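Local coordinates for protein antitoxin epsilon (Streptococcus pyogenes, PDB 1GVN) that neutralises the cognate zeta toxin as the antitoxin of a plasmid-borne type II toxin-antitoxin system that kills plasmid-free cells, at residues N23-Y28 and N45-L50; E12-L17 and A68-W73. All coordinates share one frame; numbering follows the deposited sequence.

Interaction 1 (N23-Y28 and N45-L50); sequences NRVLNY and NLLNQL
Val25 meets Leu46, Leu47 and Leu50 with branched aliphatic groups alone, and the flat groups of the two segments all lie off this contact. The Tyr28 ring stacks with His32, and its hydroxyl is hydrogen-bonded to Glu43. The amides of Asn23 and Asn27 turn to the partner protein, probably the cognate zeta toxin, where both are hydrogen-bonded, while that of Asn45 bonds to the second antitoxin subunit and to the backbone of Ser39.

Val25 stands in the middle of the contact. Its first torsion (chi1 179°) sets CG1 anti to the backbone N and beside the carbonyl carbon, and from there CG1 touches two atoms of Leu47, CB at 3.8 Å and CD1 at 3.8 Å. These two side chains slide past each other in opposite directions. The other methyl, CG2, reaches toward Leu50 tip to tip, with Val25 CG2 3.6 Å from Leu50 CD1. It also lies 4.0 Å from CD2 of Leu46, the Leu46 and Val25 side chains crossing at a slant. Leu47 reaches on past the valine, so that its CD1 comes within 4.1 Å of the backbone N of Leu26 and 4.4 Å of Leu26 CB.

The axes of the two segments approach to 9.7 Å and run roughly antiparallel, at 142°. Val25 and Leu47 come nearest in the backbone, CA to CA 6.2 Å. Leu46 packs onward against Met76 and Val83, and Leu50 against Tyr72, all on helix 63-83, which brings the third helix up to the same hydrophobic interior.

All five touching residues are buried, and only carbon packing joins their side chains. Cohesion here therefore rests on van der Waals fit and on keeping hydrocarbon from water, while Asn23 and Asn27 serve the partner chain, Asn45 and Gln49 the second subunit, and Arg24 and Tyr28 bond within the chain.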
# COMPACT_ATOMS: atom_id res chain seq x y z
N ASN A 23 7.97 11.48 -1.12
CA ASN A 23 8.51 12.67 -0.48
C ASN A 23 7.60 13.23 0.60
O ASN A 23 8.08 13.68 1.64
CB ASN A 23 8.84 13.75 -1.51
CG ASN A 23 10.09 13.41 -2.31
OD1 ASN A 23 10.99 12.74 -1.81
ND2 ASN A 23 10.16 13.88 -3.55
N ARG A 24 6.30 13.20 0.37
CA ARG A 24 5.34 13.69 1.36
C ARG A 24 5.51 12.86 2.63
O ARG A 24 5.61 13.39 3.73
CB ARG A 24 3.91 13.55 0.84
CG ARG A 24 2.82 13.90 1.86
CD ARG A 24 1.43 13.66 1.28
NE ARG A 24 1.23 14.42 0.04
CZ ARG A 24 0.84 13.89 -1.11
NH1 ARG A 24 0.58 12.59 -1.20
NH2 ARG A 24 0.72 14.65 -2.18
N VAL A 25 5.53 11.54 2.46
CA VAL A 25 5.68 10.64 3.59
C VAL A 25 7.03 10.79 4.28
O VAL A 25 7.11 10.84 5.51
CB VAL A 25 5.49 9.17 3.15
CG1 VAL A 25 5.67 8.24 4.34
CG2 VAL A 25 4.10 9.00 2.56
N LEU A 26 8.10 10.85 3.49
CA LEU A 26 9.44 11.02 4.06
C LEU A 26 9.50 12.31 4.87
O LEU A 26 9.98 12.32 6.00
CB LEU A 26 10.50 11.07 2.95
CG LEU A 26 11.94 11.30 3.46
CD1 LEU A 26 12.38 10.13 4.35
CD2 LEU A 26 12.88 11.44 2.27
N ASN A 27 9.02 13.40 4.28
CA ASN A 27 9.03 14.69 4.97
C ASN A 27 8.33 14.63 6.32
O ASN A 27 8.83 15.16 7.31
CB ASN A 27 8.37 15.78 4.12
CG ASN A 27 9.39 16.62 3.38
OD1 ASN A 27 10.48 16.89 3.89
ND2 ASN A 27 9.04 17.05 2.17
N TYR A 28 7.17 13.99 6.35
CA TYR A 28 6.40 13.87 7.58
C TYR A 28 7.16 13.07 8.63
O TYR A 28 7.30 13.51 9.78
CB TYR A 28 5.06 13.21 7.26
CG TYR A 28 4.13 13.05 8.44
CD1 TYR A 28 4.34 12.03 9.38
CD2 TYR A 28 3.03 13.88 8.61
CE1 TYR A 28 3.46 11.85 10.45
CE2 TYR A 28 2.15 13.71 9.67
CZ TYR A 28 2.37 12.69 10.58
OH TYR A 28 1.49 12.49 11.62
N ASN A 45 5.45 2.62 8.90
CA ASN A 45 5.05 1.38 8.24
C ASN A 45 4.72 1.72 6.78
O ASN A 45 5.12 1.01 5.86
CB ASN A 45 3.82 0.78 8.94
CG ASN A 45 3.41 -0.56 8.35
OD1 ASN A 45 2.85 -0.63 7.26
ND2 ASN A 45 3.71 -1.63 9.07
N LEU A 46 4.02 2.82 6.58
CA LEU A 46 3.67 3.26 5.23
C LEU A 46 4.92 3.60 4.44
O LEU A 46 5.06 3.21 3.27
CB LEU A 46 2.76 4.49 5.29
CG LEU A 46 2.45 5.15 3.93
CD1 LEU A 46 1.77 4.15 3.02
CD2 LEU A 46 1.56 6.36 4.15
N LEU A 47 5.84 4.33 5.06
CA LEU A 47 7.08 4.70 4.40
C LEU A 47 7.80 3.44 3.91
O LEU A 47 8.28 3.39 2.77
CB LEU A 47 8.00 5.46 5.37
CG LEU A 47 9.37 5.86 4.79
CD1 LEU A 47 9.18 6.92 3.72
CD2 LEU A 47 10.27 6.40 5.90
N ASN A 48 7.88 2.43 4.77
CA ASN A 48 8.55 1.19 4.43
C ASN A 48 7.86 0.45 3.29
O ASN A 48 8.53 -0.17 2.46
CB ASN A 48 8.69 0.30 5.66
CG ASN A 48 9.69 0.87 6.66
OD1 ASN A 48 10.60 1.60 6.28
ND2 ASN A 48 9.53 0.53 7.93
N GLN A 49 6.54 0.52 3.25
CA GLN A 49 5.83 -0.11 2.15
C GLN A 49 6.13 0.60 0.83
O GLN A 49 6.30 -0.02 -0.20
CB GLN A 49 4.32 -0.11 2.40
CG GLN A 49 3.89 -1.00 3.56
CD GLN A 49 2.40 -0.98 3.79
OE1 GLN A 49 1.62 -1.34 2.91
NE2 GLN A 49 1.99 -0.56 4.98
N LEU A 50 6.25 1.93 0.93
CA LEU A 50 6.56 2.73 -0.25
C LEU A 50 7.98 2.42 -0.73
O LEU A 50 8.24 2.38 -1.93
CB LEU A 50 6.40 4.22 0.06
CG LEU A 50 5.00 4.71 0.45
CD1 LEU A 50 4.98 6.24 0.50
CD2 LEU A 50 3.97 4.22 -0.56

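Interaction 2 (E12-L17 and A68-W73); sequences EIINEL and AVHEYW
Ile14 threads between Val69, His70 and Trp73, and each of its side-chain atoms beyond CB has a neighbour on the other segment, two of them sharing Val69 CG1. From CB, CG1 stands anti to the carbonyl carbon (chi1 -70°) and lies 4.0 Å from both CA and CB of His70. The second branch, CG2, packs 3.8 Å from CD1 of Trp73 and 3.9 Å from CG1 of Val69. At the tip, CD1 ends 3.8 Å from Val69 CG1, the two side chains crossing at about a right angle.

The His70 ring is held from this same helix face. CG2 of Ile13 comes to 3.4 Å from His70 CE1, and CD2 of Leu17 sits at the ring edge, near its plane. Both ring nitrogens have hydrogen-bond partners: ND1 bonds to Glu10, NE2 to an acidic side chain of the partner chain, which would favour a protonated imidazole. Leu17 then runs past Trp73 in the opposite direction, its CD2 3.7 Å from Trp73 CB. The indole has CD2 of Tyr72 over one face, offset toward the rim, and Val69 CG1 in plane at an edge; its side chain also reaches Leu50 and Ala53 of helix 42-54.

The axes of the two segments come within 9.6 Å at 20°, so here the first and third helices run side by side in the same direction. Such a near-parallel pair, with helix 42-54 packed against Trp73, is that of a three-helix bundle, whose apolar interior gives way at His70 and Glu16 to the surface that binds the partner chain.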
# COMPACT_ATOMS: atom_id res chain seq x y z
N GLU A 12 7.13 7.53 -16.97
CA GLU A 12 7.51 8.89 -16.61
C GLU A 12 6.51 9.47 -15.62
O GLU A 12 6.88 10.16 -14.67
CB GLU A 12 7.59 9.77 -17.86
CG GLU A 12 8.15 11.17 -17.60
CD GLU A 12 7.07 12.24 -17.46
OE1 GLU A 12 6.11 12.04 -16.68
OE2 GLU A 12 7.18 13.29 -18.13
N ILE A 13 5.23 9.19 -15.84
CA ILE A 13 4.19 9.69 -14.94
C ILE A 13 4.31 9.01 -13.58
O ILE A 13 4.25 9.67 -12.54
CB ILE A 13 2.77 9.44 -15.53
CG1 ILE A 13 2.60 10.22 -16.83
CG2 ILE A 13 1.70 9.85 -14.52
CD1 ILE A 13 2.72 11.73 -16.68
N ILE A 14 4.49 7.69 -13.59
CA ILE A 14 4.64 6.95 -12.34
C ILE A 14 5.79 7.52 -11.51
O ILE A 14 5.64 7.78 -10.33
CB ILE A 14 4.94 5.45 -12.59
CG1 ILE A 14 3.69 4.76 -13.15
CG2 ILE A 14 5.39 4.77 -11.29
CD1 ILE A 14 3.94 3.35 -13.62
N ASN A 15 6.95 7.71 -12.15
CA ASN A 15 8.10 8.23 -11.43
C ASN A 15 7.85 9.60 -10.83
O ASN A 15 8.31 9.89 -9.73
CB ASN A 15 9.33 8.26 -12.34
CG ASN A 15 9.90 6.87 -12.60
OD1 ASN A 15 9.78 5.98 -11.75
ND2 ASN A 15 10.52 6.68 -13.76
N GLU A 16 7.11 10.45 -11.53
CA GLU A 16 6.82 11.77 -11.00
C GLU A 16 5.85 11.68 -9.82
O GLU A 16 6.08 12.28 -8.78
CB GLU A 16 6.24 12.68 -12.08
CG GLU A 16 7.27 13.24 -13.04
CD GLU A 16 6.73 14.37 -13.90
OE1 GLU A 16 6.12 15.30 -13.33
OE2 GLU A 16 6.91 14.33 -15.13
N LEU A 17 4.78 10.91 -9.99
CA LEU A 17 3.79 10.78 -8.93
C LEU A 17 4.35 10.08 -7.69
O LEU A 17 4.13 10.53 -6.57
CB LEU A 17 2.56 10.03 -9.43
CG LEU A 17 1.46 9.76 -8.40
CD1 LEU A 17 0.96 11.07 -7.81
CD2 LEU A 17 0.31 9.00 -9.08
N ALA A 68 -1.38 -0.67 -13.45
CA ALA A 68 -1.72 -1.10 -12.10
C ALA A 68 -0.81 -0.34 -11.13
O ALA A 68 -1.26 0.16 -10.11
CB ALA A 68 -1.52 -2.60 -11.95
N VAL A 69 0.48 -0.26 -11.46
CA VAL A 69 1.42 0.46 -10.61
C VAL A 69 1.00 1.91 -10.50
O VAL A 69 1.07 2.51 -9.43
CB VAL A 69 2.86 0.41 -11.17
CG1 VAL A 69 3.76 1.37 -10.40
CG2 VAL A 69 3.41 -1.00 -11.06
N HIS A 70 0.55 2.47 -11.62
CA HIS A 70 0.11 3.86 -11.65
C HIS A 70 -1.06 4.04 -10.68
O HIS A 70 -1.11 5.02 -9.94
CB HIS A 70 -0.29 4.24 -13.08
CG HIS A 70 -0.51 5.71 -13.27
ND1 HIS A 70 -0.67 6.28 -14.52
CD2 HIS A 70 -0.61 6.73 -12.38
CE1 HIS A 70 -0.86 7.58 -14.39
NE2 HIS A 70 -0.83 7.88 -13.10
N GLU A 71 -1.99 3.09 -10.67
CA GLU A 71 -3.14 3.18 -9.76
C GLU A 71 -2.66 3.06 -8.32
O GLU A 71 -3.19 3.72 -7.42
CB GLU A 71 -4.16 2.09 -10.08
CG GLU A 71 -5.36 2.05 -9.13
CD GLU A 71 -6.01 3.41 -8.92
OE1 GLU A 71 -5.92 4.26 -9.83
OE2 GLU A 71 -6.62 3.62 -7.85
N TYR A 72 -1.67 2.20 -8.09
CA TYR A 72 -1.12 2.01 -6.75
C TYR A 72 -0.71 3.37 -6.18
O TYR A 72 -1.06 3.73 -5.06
CB TYR A 72 0.13 1.12 -6.80
CG TYR A 72 0.90 1.07 -5.50
CD1 TYR A 72 0.55 0.18 -4.49
CD2 TYR A 72 1.96 1.96 -5.26
CE1 TYR A 72 1.24 0.16 -3.27
CE2 TYR A 72 2.65 1.94 -4.05
CZ TYR A 72 2.29 1.04 -3.06
OH TYR A 72 2.99 1.02 -1.87
N TRP A 73 0.04 4.12 -6.97
CA TRP A 73 0.50 5.42 -6.53
C TRP A 73 -0.62 6.43 -6.39
O TRP A 73 -0.54 7.33 -5.56
CB TRP A 73 1.61 5.93 -7.46
CG TRP A 73 2.86 5.14 -7.25
CD1 TRP A 73 3.37 4.18 -8.07
CD2 TRP A 73 3.70 5.18 -6.10
NE1 TRP A 73 4.48 3.61 -7.50
CE2 TRP A 73 4.70 4.21 -6.28
CE3 TRP A 73 3.70 5.94 -4.92
CZ2 TRP A 73 5.70 3.97 -5.33
CZ3 TRP A 73 4.69 5.71 -3.98
CH2 TRP A 73 5.68 4.73 -4.19

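Starting from the N terminus, helix 5-31 carries first the segment 12-17 of interaction 2 and then the segment 23-28 of interaction 1. The chain turns back through helix 42-54, and 45-50 returns to 23-28, closing a loop with 16 residues between the segments. Helix 63-83 then runs in the direction of the first helix, and 68-73 meets 12-17 across 50 intervening residues, so interaction 1 is nested inside the loop of interaction 2. Their centres are 15 Å apart, yet they touch: Leu50 CD2 lies 3.8 Å from Trp73 CZ3. Together they join the second and third helices to separate stretches of the long first one.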